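Local coordinates for extracellular solute-binding protein family 1 (Kribbella flavida, PDB 5IXP) that probably binds a small solute outside the membrane and delivers it to an ABC transporter for uptake, at residues L92-A97 and N344-K349; A173-N176 and A181-S184. One frame throughout, in Å; residues are numbered along the deposited sequence.

Contact 1 (L92-A97 and N344-K349); sequences LDWKVA and NNVILK
V346 presses CB and CG1 onto one face of the W94 indole, and this pair carries most of the contact. Its CG1 methyl stands over the middle of that face, 3.6 Å from the centroid of the five-membered ring and only 12° off the ring normal, a CH-pi contact. CB of V346 closes in on NE1 of W94 at 3.4 Å, while CG2 reaches CZ2 further along the six-membered ring. The opposite face is covered from within the same segment by CB of L92, offset toward the rim, so the indole is sandwiched between two aliphatic groups. CG of W94 sits between the backbone N and the carbonyl carbon (chi1 56°), which swings the ring across the start of its helix to meet V346. L348 comes obliquely to the benzo part, its CD1 3.7 Å from CE3 of W94, and packs its CB beside the tryptophan CB. NE1 of the buried indole is satisfied by the carbonyl O of A343, which helps set the rotation of the ring.

Packing is looser toward solvent. OD1 of the exposed N344 merely approaches CD2 of L92 at 3.7 Å. Elsewhere, a water lies within hydrogen-bonding distance of both OD2 of D93 (2.9 Å) and O of V346 (3.0 Å), though it has more acceptors near it than protons to give. With only a methyl group at W94, as in an alanine, a gap is likely to open between L92 and V346, and the A343 carbonyl would lose its indole mate.

L92 occupies the N-cap position of helix 93-98; after N345 leaves helical angles at the end of helix 335-344, V346 to L348 run extended. I113 of strand 108-121 touches both L92 and W94, joining the contact to the mixed sheet.

Contact 2 (A173-N176 and A181-S184); sequences AMRN and AYYS
R175 and A181 bring the two backbones closest, with 6.7 Å between their CA atoms, and no hydrogen bond joins the segments, so side chains alone make the contact. R175 leaves helix 167-175 with CG anti to the backbone N (chi1 -165°) and runs out extended before bending at chi3 (74°), which turns the guanidinium aside after the aliphatic part has met the tyrosine. The closest approach is there: CD of R175 lies 3.1 Å from OH of Y182, snug for a carbon and an oxygen, and 3.5 Å from CZ. NE follows, 3.6 Å from CE2 of the same ring. The guanidinium and phenol planes are nearly parallel, 11° apart, but the charged group is displaced beyond the CE2 side of the ring, so it does not stack over it.

A181 fills the angle between these two. Its CB methyl is 4.1 Å from CG of R175, sits at the guanidinium's edge near the plane, and leans on one face of the Y182 ring toward its rim. The contact is buried, yet its polar ends have partners beyond it: NH1 of R175 forms a salt bridge with E172, one turn back on the same helix, and OH of Y182 is hydrogen-bonded to OD1 of N360. E172 would help neutralise the arginine in its buried surroundings and, with the tyrosine alongside, probably helps hold the bent chain in place. F363 also meets the Y182 ring.

This is plain local packing, in which the chain leaves a helix and, after four intervening residues, lays an aromatic side chain against an arginine from the last turn. It ties the end of helix 167-175 to the following loop, whose Y182 also packs on helix 356-371, within a helical part of the solute-binding protein fold.

In the fold
Contact 2 is nested along the chain inside the long excursion closed by contact 1, and their centres lie about 15 Å apart. They touch directly where CD2 of L348 packs 4.0 Å from the carbonyl O of N176. Beyond K349 the chain continues straight to contact 2: Q350 hydrogen-bonds to O of R175 and rests on A181, and K352 reaches OD1 of N176. One loop, from helix 335-344 to helix 356-371, thus spans both contacts, lying first on helix 93-98 beside the central sheet and then on the end of helix 167-175. Both contacts are structural packing between parts of the fold.

Contact 1 (L92-A97 and N344-K349)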
loop_
_atom_site.group_PDB
_atom_site.type_symbol
_atom_site.label_atom_id
_atom_site.label_comp_id
_atom_site.label_asym_id
_atom_site.label_seq_id
_atom_site.Cartn_x
_atom_site.Cartn_y
_atom_site.Cartn_z
ATOM N N LEU A 92 -11.123 5.946 7.758
ATOM C CA LEU A 92 -11.744 5.172 6.691
ATOM C C LEU A 92 -12.043 3.766 7.192
ATOM O O LEU A 92 -11.211 3.144 7.860
ATOM C CB LEU A 92 -10.813 5.110 5.477
ATOM C CG LEU A 92 -10.571 6.445 4.776
ATOM C CD1 LEU A 92 -9.308 6.390 3.952
ATOM C CD2 LEU A 92 -11.792 6.811 3.901
ATOM N N ASP A 93 -13.239 3.265 6.875
ATOM C CA ASP A 93 -13.647 1.973 7.421
ATOM C C ASP A 93 -12.688 0.855 7.010
ATOM O O ASP A 93 -12.372 -0.028 7.819
ATOM C CB ASP A 93 -15.090 1.647 7.017
ATOM C CG ASP A 93 -15.343 1.749 5.506
ATOM O OD1 ASP A 93 -16.505 1.496 5.101
ATOM O OD2 ASP A 93 -14.419 2.082 4.723
ATOM N N TRP A 94 -12.182 0.892 5.773
ATOM C CA TRP A 94 -11.261 -0.160 5.347
ATOM C C TRP A 94 -9.920 -0.087 6.078
ATOM O O TRP A 94 -9.261 -1.120 6.260
ATOM C CB TRP A 94 -11.050 -0.113 3.830
ATOM C CG TRP A 94 -10.563 1.193 3.244
ATOM C CD1 TRP A 94 -11.334 2.196 2.715
ATOM C CD2 TRP A 94 -9.201 1.601 3.064
ATOM N NE1 TRP A 94 -10.537 3.212 2.245
ATOM C CE2 TRP A 94 -9.223 2.870 2.440
ATOM C CE3 TRP A 94 -7.966 1.021 3.373
ATOM C CZ2 TRP A 94 -8.065 3.565 2.118
ATOM C CZ3 TRP A 94 -6.809 1.711 3.045
ATOM C CH2 TRP A 94 -6.868 2.973 2.425
ATOM N N LYS A 95 -9.496 1.107 6.500
ATOM C CA LYS A 95 -8.272 1.200 7.287
ATOM C C LYS A 95 -8.444 0.511 8.635
ATOM O O LYS A 95 -7.561 -0.235 9.074
ATOM C CB LYS A 95 -7.867 2.668 7.472
ATOM C CG LYS A 95 -6.544 2.868 8.250
ATOM C CD LYS A 95 -5.334 2.509 7.393
ATOM C CE LYS A 95 -4.016 2.788 8.129
ATOM N NZ LYS A 95 -2.797 2.478 7.300
ATOM N N VAL A 96 -9.584 0.733 9.297
ATOM C CA VAL A 96 -9.841 0.073 10.576
ATOM C C VAL A 96 -9.905 -1.433 10.387
ATOM O O VAL A 96 -9.349 -2.201 11.184
ATOM C CB VAL A 96 -11.144 0.601 11.206
ATOM C CG1 VAL A 96 -11.445 -0.146 12.505
ATOM C CG2 VAL A 96 -11.070 2.088 11.442
ATOM N N ALA A 97 -10.577 -1.877 9.319
ATOM C CA ALA A 97 -10.827 -3.301 9.121
ATOM C C ALA A 97 -9.531 -4.087 8.982
ATOM O O ALA A 97 -9.439 -5.230 9.448
ATOM C CB ALA A 97 -11.715 -3.506 7.885
ATOM N N ASN A 344 -11.273 7.666 -0.786
ATOM C CA ASN A 344 -12.691 7.462 -0.511
ATOM C C ASN A 344 -13.291 6.343 -1.348
ATOM O O ASN A 344 -14.374 5.853 -1.017
ATOM C CB ASN A 344 -13.476 8.755 -0.749
ATOM C CG ASN A 344 -13.342 9.732 0.400
ATOM O OD1 ASN A 344 -13.145 9.325 1.538
ATOM N ND2 ASN A 344 -13.461 11.024 0.110
ATOM N N ASN A 345 -12.627 5.930 -2.423
ATOM C CA ASN A 345 -13.190 4.916 -3.299
ATOM C C ASN A 345 -12.503 3.567 -3.168
ATOM O O ASN A 345 -12.782 2.655 -3.962
ATOM C CB ASN A 345 -13.178 5.422 -4.736
ATOM C CG ASN A 345 -14.324 6.387 -4.993
ATOM O OD1 ASN A 345 -15.470 5.964 -5.160
ATOM N ND2 ASN A 345 -14.031 7.691 -4.978
ATOM N N VAL A 346 -11.636 3.412 -2.169
ATOM C CA VAL A 346 -11.081 2.106 -1.853
ATOM C C VAL A 346 -12.156 1.269 -1.179
ATOM O O VAL A 346 -12.880 1.751 -0.297
ATOM C CB VAL A 346 -9.839 2.239 -0.958
ATOM C CG1 VAL A 346 -9.380 0.863 -0.465
ATOM C CG2 VAL A 346 -8.723 2.934 -1.703
ATOM N N ILE A 347 -12.287 0.022 -1.615
ATOM C CA ILE A 347 -13.096 -0.972 -0.928
ATOM C C ILE A 347 -12.213 -2.190 -0.695
ATOM O O ILE A 347 -11.698 -2.778 -1.653
ATOM C CB ILE A 347 -14.355 -1.348 -1.726
ATOM C CG1 ILE A 347 -15.223 -0.107 -1.952
ATOM C CG2 ILE A 347 -15.140 -2.434 -0.996
ATOM C CD1 ILE A 347 -16.397 -0.338 -2.881
ATOM N N LEU A 348 -12.006 -2.537 0.572
ATOM C CA LEU A 348 -11.259 -3.720 0.977
ATOM C C LEU A 348 -12.224 -4.675 1.658
ATOM O O LEU A 348 -12.803 -4.337 2.695
ATOM C CB LEU A 348 -10.117 -3.372 1.932
ATOM C CG LEU A 348 -8.917 -2.568 1.431
ATOM C CD1 LEU A 348 -7.842 -2.540 2.507
ATOM C CD2 LEU A 348 -8.367 -3.149 0.139
ATOM N N LYS A 349 -12.405 -5.857 1.076
ATOM C CA LYS A 349 -13.235 -6.880 1.695
ATOM C C LYS A 349 -12.510 -8.212 1.775
ATOM O O LYS A 349 -13.108 -9.207 2.200
ATOM C CB LYS A 349 -14.562 -7.047 0.941
ATOM C CG LYS A 349 -15.265 -5.726 0.603
ATOM C CD LYS A 349 -16.791 -5.845 0.613
ATOM C CE LYS A 349 -17.257 -7.246 0.253
ATOM N NZ LYS A 349 -18.676 -7.478 0.650
HETATM O O HOH W 1 -14.783 1.270 1.952
#

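Contact 2 (A173-N176 and A181-S184)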
loop_
_atom_site.group_PDB
_atom_site.type_symbol
_atom_site.label_atom_id
_atom_site.label_comp_id
_atom_site.label_asym_id
_atom_site.label_seq_id
_atom_site.Cartn_x
_atom_site.Cartn_y
_atom_site.Cartn_z
ATOM N N ALA A 173 -1.943 -4.923 -7.853
ATOM C CA ALA A 173 -3.056 -3.983 -7.932
ATOM C C ALA A 173 -4.385 -4.714 -8.068
ATOM O O ALA A 173 -5.353 -4.387 -7.370
ATOM C CB ALA A 173 -2.846 -3.016 -9.094
HETATM N N MSE A 174 -4.446 -5.726 -8.928
HETATM C CA MSE A 174 -5.698 -6.437 -9.155
HETATM C C MSE A 174 -6.055 -7.394 -8.028
HETATM O O MSE A 174 -7.209 -7.448 -7.599
HETATM C CB MSE A 174 -5.635 -7.217 -10.469
HETATM C CG MSE A 174 -5.418 -6.326 -11.673
HETATM SE SE MSE A 174 -5.389 -7.439 -13.271
HETATM C CE MSE A 174 -7.236 -8.094 -13.155
ATOM N N ARG A 175 -5.074 -8.170 -7.561
ATOM C CA ARG A 175 -5.383 -9.201 -6.575
ATOM C C ARG A 175 -5.955 -8.601 -5.304
ATOM O O ARG A 175 -6.849 -9.184 -4.676
ATOM C CB ARG A 175 -4.146 -10.019 -6.227
ATOM C CG ARG A 175 -4.539 -11.302 -5.506
ATOM C CD ARG A 175 -3.389 -11.903 -4.768
ATOM N NE ARG A 175 -3.056 -11.173 -3.548
ATOM C CZ ARG A 175 -2.084 -10.273 -3.458
ATOM N NH1 ARG A 175 -1.358 -9.971 -4.525
ATOM N NH2 ARG A 175 -1.832 -9.677 -2.302
ATOM N N ASN A 176 -5.443 -7.444 -4.896
ATOM C CA ASN A 176 -5.884 -6.880 -3.630
ATOM C C ASN A 176 -7.300 -6.334 -3.686
ATOM O O ASN A 176 -7.856 -6.020 -2.629
ATOM C CB ASN A 176 -4.907 -5.799 -3.179
ATOM C CG ASN A 176 -3.682 -6.390 -2.540
ATOM O OD1 ASN A 176 -3.766 -6.977 -1.465
ATOM N ND2 ASN A 176 -2.544 -6.273 -3.204
ATOM N N ALA A 181 -8.921 -13.822 -1.941
ATOM C CA ALA A 181 -7.756 -14.186 -2.727
ATOM C C ALA A 181 -7.311 -15.576 -2.306
ATOM O O ALA A 181 -7.647 -16.568 -2.953
ATOM C CB ALA A 181 -6.633 -13.156 -2.551
ATOM N N TYR A 182 -6.596 -15.667 -1.196
ATOM C CA TYR A 182 -6.045 -16.945 -0.786
ATOM C C TYR A 182 -6.827 -17.615 0.333
ATOM O O TYR A 182 -6.688 -18.832 0.514
ATOM C CB TYR A 182 -4.589 -16.757 -0.358
ATOM C CG TYR A 182 -3.749 -16.099 -1.424
ATOM C CD1 TYR A 182 -3.718 -16.600 -2.730
ATOM C CD2 TYR A 182 -2.996 -14.970 -1.140
ATOM C CE1 TYR A 182 -2.945 -15.995 -3.713
ATOM C CE2 TYR A 182 -2.218 -14.358 -2.118
ATOM C CZ TYR A 182 -2.194 -14.871 -3.399
ATOM O OH TYR A 182 -1.415 -14.262 -4.363
ATOM N N TYR A 183 -7.647 -16.869 1.075
ATOM C CA TYR A 183 -8.256 -17.392 2.286
ATOM C C TYR A 183 -9.754 -17.149 2.313
ATOM O O TYR A 183 -10.247 -16.118 1.847
ATOM C CB TYR A 183 -7.645 -16.760 3.538
ATOM C CG TYR A 183 -6.264 -17.258 3.889
ATOM C CD1 TYR A 183 -6.095 -18.373 4.696
ATOM C CD2 TYR A 183 -5.128 -16.608 3.416
ATOM C CE1 TYR A 183 -4.832 -18.826 5.030
ATOM C CE2 TYR A 183 -3.857 -17.052 3.744
ATOM C CZ TYR A 183 -3.715 -18.162 4.555
ATOM O OH TYR A 183 -2.455 -18.610 4.892
ATOM N N SER A 184 -10.470 -18.112 2.884
ATOM C CA SER A 184 -11.815 -17.859 3.364
ATOM C C SER A 184 -11.760 -17.036 4.649
ATOM O O SER A 184 -10.701 -16.841 5.253
ATOM C CB SER A 184 -12.549 -19.169 3.632
ATOM O OG SER A 184 -12.151 -19.706 4.887
#